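Local atomic coordinates of single-stranded DNA-binding protein WHY3, chloroplastic (Arabidopsis thaliana, PDB entry 4KOQ), a protein that binds single-stranded DNA in chloroplasts and nucleus, preserves plastid genome stability by preventing illegitimate recombination, and represses transcription of a kinesin gene. Residues 155-159 and 160-164. Numbering follows the deposited sequence.
Sequences LPHLI and GWSAF
The end methyl of I159 stands over one face of the W161 indole, the two side chains set obliquely: CD1 of I159 sits 3.6 Å from the centroid of the five-membered ring of W161, only 5° off its normal, a CH-pi contact. In I159, CG1 stands between the backbone N and the carbonyl carbon (chi1 66°) and the chain then runs out straight, so that the CG1-CD1 ethyl arm carries its terminal methyl over the ring. Between these two residues the backbone turns. In the C-terminal helical part of this Whirly-family chain, helix 141-158 ends in a Schellman motif and gives way to helix 161-165: G160 takes up a positive phi of 83°, where a side chain would clash with the carbonyl of I159. G160 N bonds to H157 O at 3.1 Å, approaching from above the carbonyl plane, while W161 N bonds to P156 O at 2.8 Å, nearly in line with that C=O. S162 N adds a weak bond, 3.4 Å, to P156 O. Serine is small enough to sit against the imidazole of H157, with S162 OG 3.0 Å and S162 CB 3.1 Å from H157 ND1. The indole also bridges subunits of the tetramer, its NE1 bonding to V11 O of the second subunit, whose P26 packs against it. Were an alanine here, I159 CD1 would probably lose its aromatic face and the V11 carbonyl of the second subunit its indole donor. Across another interface, A165 of the third subunit packs on H157.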
loop_
_atom_site.group_PDB
_atom_site.type_symbol
_atom_site.label_atom_id
_atom_site.label_comp_id
_atom_site.label_asym_id
_atom_site.label_seq_id
_atom_site.Cartn_x
_atom_site.Cartn_y
_atom_site.Cartn_z
ATOM N N LEU A 155 0.968 8.249 5.116
ATOM C CA LEU A 155 -0.181 8.644 5.908
ATOM C C LEU A 155 -0.375 7.833 7.212
ATOM O O LEU A 155 -0.577 8.420 8.268
ATOM C CB LEU A 155 -1.447 8.637 5.057
ATOM C CG LEU A 155 -1.821 9.902 4.278
ATOM C CD1 LEU A 155 -2.935 9.604 3.283
ATOM C CD2 LEU A 155 -2.254 11.024 5.156
ATOM N N PRO A 156 -0.307 6.491 7.139
ATOM C CA PRO A 156 -0.433 5.681 8.379
ATOM C C PRO A 156 0.632 5.944 9.427
ATOM O O PRO A 156 0.340 5.863 10.626
ATOM C CB PRO A 156 -0.398 4.235 7.882
ATOM C CG PRO A 156 -0.181 4.292 6.450
ATOM C CD PRO A 156 -0.306 5.658 5.929
ATOM N N HIS A 157 1.825 6.338 9.000
ATOM C CA HIS A 157 2.870 6.745 9.924
ATOM C C HIS A 157 2.595 8.075 10.534
ATOM O O HIS A 157 2.837 8.262 11.726
ATOM C CB HIS A 157 4.207 6.778 9.177
ATOM C CG HIS A 157 4.574 5.450 8.611
ATOM N ND1 HIS A 157 5.317 4.526 9.317
ATOM C CD2 HIS A 157 4.272 4.870 7.424
ATOM C CE1 HIS A 157 5.452 3.431 8.587
ATOM N NE2 HIS A 157 4.816 3.606 7.442
ATOM N N LEU A 158 2.063 9.017 9.748
ATOM C CA LEU A 158 1.810 10.342 10.270
ATOM C C LEU A 158 0.721 10.365 11.334
ATOM O O LEU A 158 0.730 11.270 12.208
ATOM C CB LEU A 158 1.480 11.372 9.189
ATOM C CG LEU A 158 2.505 11.525 8.066
ATOM C CD1 LEU A 158 2.065 12.585 7.070
ATOM C CD2 LEU A 158 3.899 11.799 8.534
ATOM N N ILE A 159 -0.209 9.423 11.248
ATOM C CA ILE A 159 -1.287 9.335 12.231
ATOM C C ILE A 159 -0.963 8.360 13.380
ATOM O O ILE A 159 -1.797 8.118 14.249
ATOM C CB ILE A 159 -2.624 8.978 11.600
ATOM C CG1 ILE A 159 -2.607 7.576 11.022
ATOM C CG2 ILE A 159 -2.971 9.993 10.507
ATOM C CD1 ILE A 159 -3.992 7.076 10.522
ATOM N N GLY A 160 0.235 7.809 13.368
ATOM C CA GLY A 160 0.706 6.928 14.425
ATOM C C GLY A 160 0.299 5.486 14.360
ATOM O O GLY A 160 0.572 4.744 15.302
ATOM N N TRP A 161 -0.323 5.057 13.264
ATOM C CA TRP A 161 -0.829 3.713 13.186
ATOM C C TRP A 161 0.271 2.710 12.896
ATOM O O TRP A 161 0.080 1.529 13.079
ATOM C CB TRP A 161 -1.967 3.590 12.167
ATOM C CG TRP A 161 -3.269 4.159 12.688
ATOM C CD1 TRP A 161 -3.433 5.026 13.710
ATOM C CD2 TRP A 161 -4.573 3.835 12.224
ATOM N NE1 TRP A 161 -4.775 5.315 13.883
ATOM C CE2 TRP A 161 -5.489 4.586 12.980
ATOM C CE3 TRP A 161 -5.052 3.015 11.220
ATOM C CZ2 TRP A 161 -6.851 4.505 12.776
ATOM C CZ3 TRP A 161 -6.408 2.939 11.015
ATOM C CH2 TRP A 161 -7.291 3.667 11.805
ATOM N N SER A 162 1.440 3.168 12.473
ATOM C CA SER A 162 2.527 2.226 12.207
ATOM C C SER A 162 3.050 1.776 13.532
ATOM O O SER A 162 3.477 0.639 13.681
ATOM C CB SER A 162 3.649 2.869 11.401
ATOM O OG SER A 162 4.023 4.111 11.970
ATOM N N ALA A 163 3.050 2.695 14.478
ATOM C CA ALA A 163 3.392 2.395 15.847
ATOM C C ALA A 163 2.502 1.239 16.359
ATOM O O ALA A 163 2.987 0.327 17.034
ATOM C CB ALA A 163 3.224 3.638 16.684
ATOM N N PHE A 164 1.209 1.260 16.007
ATOM C CA PHE A 164 0.287 0.183 16.391
ATOM C C PHE A 164 0.635 -1.073 15.634
ATOM O O PHE A 164 0.718 -2.169 16.200
ATOM C CB PHE A 164 -1.187 0.582 16.105
ATOM C CG PHE A 164 -2.135 -0.595 15.896
ATOM C CD1 PHE A 164 -2.798 -1.197 16.986
ATOM C CD2 PHE A 164 -2.403 -1.068 14.612
ATOM C CE1 PHE A 164 -3.689 -2.270 16.778
ATOM C CE2 PHE A 164 -3.294 -2.153 14.402
ATOM C CZ PHE A 164 -3.930 -2.747 15.496
#